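Local coordinates for ribonucleoside-diphosphate reductase subunit beta (Clostridium botulinum, PDB 6ZJK), which holds the diiron centre and probably the tyrosyl radical with which a class I ribonucleotide reductase starts the conversion of ribonucleotides to deoxyribonucleotides, at residues S101-L106 and Q142-I147; F214-A219 and Y233-E238. One frame throughout, in Å; residues are numbered along the deposited sequence.

Interaction 1: residues S101-L106 and Q142-I147; sequences SFLNFL and QSYSYI
Asn104 and Tyr144 lie where helices 90-118 and 124-151, running in roughly opposite directions, come nearest in these segments, with 6.9 Å between their CA atoms. No hydrogen bond joins the two segments; the phenol ring of Tyr144 fills the gap. The ring is carried by a CG that stands anti to its own carbonyl carbon (chi1 -52°), a setting that reaches across to the backbone of the other helix. One ring edge meets Asn104: OD1 lies close to the ring plane, 3.7 Å from Tyr144 CD2, and the amide stands nearly perpendicular to the ring, the planes 83° apart. Next along the ring, Tyr144 CE2 lies 3.9 Å from the backbone C of Leu103, while CB of Leu103 rests 4.0 Å from the phenol OH. An aliphatic CB suits this spot, since it packs beside the ring without competing for the hydroxyl, which hydrogen-bonds to the iron ligand Asp107. The Asn104 amide has two roles: ND2 bonds to Arg49 O of the second subunit, while OD1 borders the ring. Phe208 and Ile234 add apolar packing around Tyr144. A buried tyrosine about 5 Å from an iron and bonded to a ligand aspartate is what the radical site of class I R2 proteins looks like, so Tyr144 is probably the radical-bearing residue.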
loop_
_atom_site.group_PDB
_atom_site.type_symbol
_atom_site.label_atom_id
_atom_site.label_comp_id
_atom_site.label_asym_id
_atom_site.label_seq_id
_atom_site.Cartn_x
_atom_site.Cartn_y
_atom_site.Cartn_z
ATOM N N SER A 101 -12.242 13.208 14.501
ATOM C CA SER A 101 -12.114 13.838 13.189
ATOM C C SER A 101 -10.666 14.245 12.922
ATOM O O SER A 101 -10.155 14.055 11.812
ATOM C CB SER A 101 -13.040 15.040 13.081
ATOM O OG SER A 101 -12.685 15.850 11.978
ATOM N N PHE A 102 -9.902 14.646 13.936
ATOM C CA PHE A 102 -8.484 14.954 13.761
ATOM C C PHE A 102 -7.678 13.720 13.388
ATOM O O PHE A 102 -6.856 13.764 12.464
ATOM C CB PHE A 102 -7.933 15.572 15.048
ATOM C CG PHE A 102 -6.477 15.906 14.985
ATOM C CD1 PHE A 102 -5.994 16.813 14.046
ATOM C CD2 PHE A 102 -5.586 15.315 15.863
ATOM C CE1 PHE A 102 -4.649 17.123 13.991
ATOM C CE2 PHE A 102 -4.229 15.623 15.807
ATOM C CZ PHE A 102 -3.771 16.541 14.876
ATOM N N LEU A 103 -7.914 12.598 14.069
ATOM C CA LEU A 103 -7.150 11.398 13.762
ATOM C C LEU A 103 -7.439 10.901 12.340
ATOM O O LEU A 103 -6.522 10.452 11.634
ATOM C CB LEU A 103 -7.452 10.313 14.799
ATOM C CG LEU A 103 -7.109 10.623 16.263
ATOM C CD1 LEU A 103 -7.264 9.387 17.152
ATOM C CD2 LEU A 103 -5.708 11.242 16.426
ATOM N N ASN A 104 -8.689 11.032 11.881
ATOM C CA ASN A 104 -9.026 10.641 10.508
ATOM C C ASN A 104 -8.279 11.498 9.498
ATOM O O ASN A 104 -7.879 11.012 8.435
ATOM C CB ASN A 104 -10.545 10.755 10.267
ATOM C CG ASN A 104 -10.985 10.147 8.919
ATOM O OD1 ASN A 104 -10.768 8.965 8.643
ATOM N ND2 ASN A 104 -11.609 10.958 8.090
ATOM N N PHE A 105 -8.096 12.777 9.803
ATOM C CA PHE A 105 -7.258 13.612 8.957
ATOM C C PHE A 105 -5.813 13.108 8.950
ATOM O O PHE A 105 -5.170 13.073 7.891
ATOM C CB PHE A 105 -7.316 15.068 9.429
ATOM C CG PHE A 105 -6.160 15.887 8.947
ATOM C CD1 PHE A 105 -6.214 16.515 7.710
ATOM C CD2 PHE A 105 -4.990 15.994 9.708
ATOM C CE1 PHE A 105 -5.135 17.260 7.258
ATOM C CE2 PHE A 105 -3.916 16.720 9.254
ATOM C CZ PHE A 105 -3.983 17.360 8.036
ATOM N N LEU A 106 -5.301 12.661 10.087
ATOM C CA LEU A 106 -3.910 12.216 10.181
ATOM C C LEU A 106 -3.596 11.004 9.303
ATOM O O LEU A 106 -2.717 11.027 8.542
ATOM C CB LEU A 106 -3.494 11.991 11.615
ATOM C CG LEU A 106 -3.385 13.178 12.544
ATOM C CD1 LEU A 106 -2.846 12.801 13.870
ATOM C CD2 LEU A 106 -2.730 14.392 11.992
ATOM N N GLN A 142 -10.461 3.594 7.894
ATOM C CA GLN A 142 -11.720 2.909 7.726
ATOM C C GLN A 142 -12.348 2.508 9.008
ATOM O O GLN A 142 -13.529 2.478 9.122
ATOM C CB GLN A 142 -11.564 1.663 6.878
ATOM C CG GLN A 142 -12.846 1.022 6.450
ATOM C CD GLN A 142 -13.172 -0.159 7.236
ATOM O OE1 GLN A 142 -12.328 -0.863 7.661
ATOM N NE2 GLN A 142 -14.393 -0.383 7.430
ATOM N N SER A 143 -11.520 2.140 9.955
ATOM C CA SER A 143 -11.927 1.859 11.327
ATOM C C SER A 143 -12.796 2.975 11.891
ATOM O O SER A 143 -13.619 2.718 12.782
ATOM C CB SER A 143 -10.709 1.633 12.238
ATOM O OG SER A 143 -10.042 2.852 12.550
ATOM N N TYR A 144 -12.461 4.185 11.520
ATOM C CA TYR A 144 -13.143 5.349 12.021
ATOM C C TYR A 144 -14.522 5.434 11.377
ATOM O O TYR A 144 -15.450 5.732 12.026
ATOM C CB TYR A 144 -12.353 6.650 11.856
ATOM C CG TYR A 144 -10.923 6.616 12.393
ATOM C CD1 TYR A 144 -10.631 5.973 13.556
ATOM C CD2 TYR A 144 -9.896 7.201 11.720
ATOM C CE1 TYR A 144 -9.358 5.925 14.037
ATOM C CE2 TYR A 144 -8.620 7.161 12.202
ATOM C CZ TYR A 144 -8.365 6.518 13.353
ATOM O OH TYR A 144 -7.115 6.447 13.806
ATOM N N SER A 145 -14.617 5.173 10.091
ATOM C CA SER A 145 -15.914 5.105 9.423
ATOM C C SER A 145 -16.796 4.029 10.053
ATOM O O SER A 145 -18.009 4.221 10.214
ATOM C CB SER A 145 -15.736 4.851 7.923
ATOM O OG SER A 145 -15.705 6.073 7.192
ATOM N N TYR A 146 -16.196 2.906 10.377
ATOM C CA TYR A 146 -16.895 1.823 10.994
ATOM C C TYR A 146 -17.427 2.199 12.373
ATOM O O TYR A 146 -18.507 1.850 12.691
ATOM C CB TYR A 146 -16.047 0.586 11.086
ATOM C CG TYR A 146 -16.586 -0.507 11.937
ATOM C CD1 TYR A 146 -17.782 -1.069 11.692
ATOM C CD2 TYR A 146 -15.873 -1.017 12.954
ATOM C CE1 TYR A 146 -18.256 -2.075 12.450
ATOM C CE2 TYR A 146 -16.340 -2.030 13.722
ATOM C CZ TYR A 146 -17.542 -2.548 13.469
ATOM O OH TYR A 146 -18.006 -3.552 14.220
ATOM N N ILE A 147 -16.625 2.857 13.193
ATOM C CA ILE A 147 -17.093 3.307 14.515
ATOM C C ILE A 147 -18.288 4.255 14.371
ATOM O O ILE A 147 -19.331 4.071 15.010
ATOM C CB ILE A 147 -15.954 3.958 15.319
ATOM C CG1 ILE A 147 -14.925 2.903 15.744
ATOM C CG2 ILE A 147 -16.513 4.718 16.550
ATOM C CD1 ILE A 147 -13.621 3.474 16.325
#

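Interaction 2: residues F214-A219 and Y233-E238; sequences FFYTLA and YINRDE. With FE (Fe (III) ion), chain G.
The ring of Tyr216 and the amide of Asn235 meet edge to edge, nearly coplanar, with 16° between their planes. ND2 of Asn235 donates to the phenol OH of Tyr216 across 2.8 Å, and the hydroxyl sits almost in the amide plane. The N-H...O angle of 169° makes this a nearly straight bond. Beside it on the same helix, the ring of Phe215 takes CD2 of Phe214 over the centre of one face, 3.8 Å above the plane, and it also stacks with Phe231; CG of Leu218 lies toward the rim of one face of Phe214. Tyrosine suits its position because its length bridges backbones that stay 11.1 Å apart at their nearest CA atoms, Tyr216 and Asn235, and asparagine supplies a short, flat donor to meet it. The asparagine CG is anti to the backbone N (chi1 -160°), which sends the amide toward the phenol. The hydroxyl has a further hydrogen-bond partner just outside the two segments, so more than one bond fixes this buried group. One turn beyond Asn235, Glu238 bends at its second torsion and binds iron through OE2 at 2.5 Å; a water coordinates at 2.2 Å from the metal, and Glu137, Glu204 and His241 complete the protein ligands. Neighbouring Asp237 bonds to His140 and Trp71, consistent with the radical-transfer route of R2 proteins. The contact joins helix 190-220 to helix 225-255, with helix 90-118 packed against Phe214 and Phe215 and Ser335 touching both Tyr216 and Asn235.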
loop_
_atom_site.group_PDB
_atom_site.type_symbol
_atom_site.label_atom_id
_atom_site.label_comp_id
_atom_site.label_asym_id
_atom_site.label_seq_id
_atom_site.Cartn_x
_atom_site.Cartn_y
_atom_site.Cartn_z
ATOM N N PHE A 214 -6.953 9.513 25.321
ATOM C CA PHE A 214 -8.350 9.886 25.544
ATOM C C PHE A 214 -9.253 8.657 25.561
ATOM O O PHE A 214 -10.060 8.478 26.487
ATOM C CB PHE A 214 -8.830 10.888 24.487
ATOM C CG PHE A 214 -10.327 11.160 24.549
ATOM C CD1 PHE A 214 -10.846 11.959 25.559
ATOM C CD2 PHE A 214 -11.200 10.622 23.609
ATOM C CE1 PHE A 214 -12.215 12.208 25.647
ATOM C CE2 PHE A 214 -12.578 10.860 23.680
ATOM C CZ PHE A 214 -13.080 11.654 24.703
ATOM N N PHE A 215 -9.137 7.801 24.534
ATOM C CA PHE A 215 -10.018 6.642 24.430
ATOM C C PHE A 215 -9.746 5.641 25.541
ATOM O O PHE A 215 -10.692 5.066 26.097
ATOM C CB PHE A 215 -9.886 6.017 23.035
ATOM C CG PHE A 215 -10.349 6.943 21.963
ATOM C CD1 PHE A 215 -11.705 7.142 21.752
ATOM C CD2 PHE A 215 -9.438 7.700 21.242
ATOM C CE1 PHE A 215 -12.146 8.048 20.793
ATOM C CE2 PHE A 215 -9.864 8.604 20.289
ATOM C CZ PHE A 215 -11.221 8.781 20.062
ATOM N N TYR A 216 -8.468 5.484 25.943
ATOM C CA TYR A 216 -8.168 4.638 27.092
ATOM C C TYR A 216 -8.733 5.233 28.381
ATOM O O TYR A 216 -9.205 4.493 29.253
ATOM C CB TYR A 216 -6.650 4.421 27.230
ATOM C CG TYR A 216 -5.996 3.732 26.028
ATOM C CD1 TYR A 216 -6.759 2.995 25.114
ATOM C CD2 TYR A 216 -4.615 3.806 25.819
ATOM C CE1 TYR A 216 -6.179 2.381 24.004
ATOM C CE2 TYR A 216 -4.009 3.173 24.701
ATOM C CZ TYR A 216 -4.790 2.459 23.806
ATOM O OH TYR A 216 -4.198 1.831 22.701
ATOM N N THR A 217 -8.695 6.565 28.520
ATOM C CA THR A 217 -9.272 7.191 29.710
ATOM C C THR A 217 -10.780 6.971 29.771
ATOM O O THR A 217 -11.324 6.751 30.857
ATOM C CB THR A 217 -8.935 8.686 29.775
ATOM O OG1 THR A 217 -7.524 8.850 29.998
ATOM C CG2 THR A 217 -9.679 9.364 30.917
ATOM N N LEU A 218 -11.476 7.023 28.619
ATOM C CA LEU A 218 -12.908 6.713 28.618
ATOM C C LEU A 218 -13.150 5.269 29.036
ATOM O O LEU A 218 -13.929 4.999 29.963
ATOM C CB LEU A 218 -13.523 6.968 27.236
ATOM C CG LEU A 218 -13.799 8.404 26.779
ATOM C CD1 LEU A 218 -14.552 8.406 25.452
ATOM C CD2 LEU A 218 -14.575 9.154 27.865
ATOM N N ALA A 219 -12.453 4.329 28.372
ATOM C CA ALA A 219 -12.626 2.898 28.622
ATOM C C ALA A 219 -12.241 2.502 30.037
ATOM O O ALA A 219 -12.815 1.554 30.589
ATOM C CB ALA A 219 -11.789 2.085 27.634
ATOM N N TYR A 233 -5.484 -1.917 18.676
ATOM C CA TYR A 233 -4.926 -2.490 17.455
ATOM C C TYR A 233 -4.176 -1.440 16.649
ATOM O O TYR A 233 -3.088 -1.709 16.115
ATOM C CB TYR A 233 -6.035 -3.132 16.611
ATOM C CG TYR A 233 -6.418 -4.509 17.081
ATOM C CD1 TYR A 233 -5.690 -5.632 16.667
ATOM C CD2 TYR A 233 -7.485 -4.698 17.942
ATOM C CE1 TYR A 233 -6.030 -6.899 17.094
ATOM C CE2 TYR A 233 -7.842 -5.967 18.372
ATOM C CZ TYR A 233 -7.114 -7.066 17.936
ATOM O OH TYR A 233 -7.459 -8.330 18.366
ATOM N N ILE A 234 -4.699 -0.251 16.634
ATOM C CA ILE A 234 -4.068 0.818 15.934
ATOM C C ILE A 234 -2.745 1.158 16.614
ATOM O O ILE A 234 -1.809 1.424 15.972
ATOM C CB ILE A 234 -4.937 2.052 15.906
ATOM C CG1 ILE A 234 -6.277 1.773 15.220
ATOM C CG2 ILE A 234 -4.276 3.173 15.184
ATOM C CD1 ILE A 234 -7.028 3.017 14.901
ATOM N N ASN A 235 -2.742 1.168 17.935
ATOM C CA ASN A 235 -1.572 1.460 18.754
ATOM C C ASN A 235 -0.491 0.429 18.397
ATOM O O ASN A 235 0.547 0.798 18.104
ATOM C CB ASN A 235 -1.938 1.385 20.223
ATOM C CG ASN A 235 -0.971 2.128 21.139
ATOM O OD1 ASN A 235 0.137 2.438 20.800
ATOM N ND2 ASN A 235 -1.452 2.420 22.298
ATOM N N ARG A 236 -0.821 -0.843 18.413
ATOM C CA ARG A 236 0.075 -1.883 18.005
ATOM C C ARG A 236 0.748 -1.613 16.645
ATOM O O ARG A 236 1.937 -1.611 16.571
ATOM C CB ARG A 236 -0.596 -3.198 18.037
ATOM C CG ARG A 236 0.336 -4.342 17.786
ATOM C CD ARG A 236 -0.341 -5.652 17.948
ATOM N NE ARG A 236 -1.265 -5.963 16.882
ATOM C CZ ARG A 236 -1.908 -7.097 16.796
ATOM N NH1 ARG A 236 -1.715 -8.002 17.668
ATOM N NH2 ARG A 236 -2.736 -7.337 15.839
ATOM N N ASP A 237 -0.002 -1.270 15.621
ATOM C CA ASP A 237 0.564 -0.947 14.367
ATOM C C ASP A 237 1.451 0.279 14.508
ATOM O O ASP A 237 2.481 0.318 13.984
ATOM C CB ASP A 237 -0.490 -0.638 13.285
ATOM C CG ASP A 237 -1.289 -1.848 12.805
ATOM O OD1 ASP A 237 -1.003 -2.984 13.059
ATOM O OD2 ASP A 237 -2.279 -1.617 12.164
ATOM N N GLU A 238 1.047 1.289 15.248
ATOM C CA GLU A 238 1.830 2.482 15.400
ATOM C C GLU A 238 3.242 2.263 15.957
ATOM O O GLU A 238 4.123 2.908 15.600
ATOM C CB GLU A 238 1.072 3.509 16.217
ATOM C CG GLU A 238 1.577 4.895 16.097
ATOM C CD GLU A 238 1.133 5.578 14.828
ATOM O OE1 GLU A 238 0.023 6.068 14.694
ATOM O OE2 GLU A 238 1.861 5.576 13.894
HETATM FE FE FE G . 0.994 5.255 11.521
HETATM O O HOH W 1 -0.394 3.957 12.548
#

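Interaction 1 comes first along the chain and closes before interaction 2 opens; their centres lie 13 Å apart in the same all-helical domain. Together they tie four long helices, 90-118 with 124-151 and 190-220 with 225-255, the bundle that supplies all the listed iron ligands. The two meet directly: CD1 of Ile234 packs 3.6 Å from OH of Tyr144, and CD1 of Leu103 lies 4.1 Å from CE2 of Phe215. The probable radical tyrosine is thus packed by an isoleucine from the helix that carries the iron ligand Glu238. Interaction 1 also touches the second subunit, whereas interaction 2 lies within one chain.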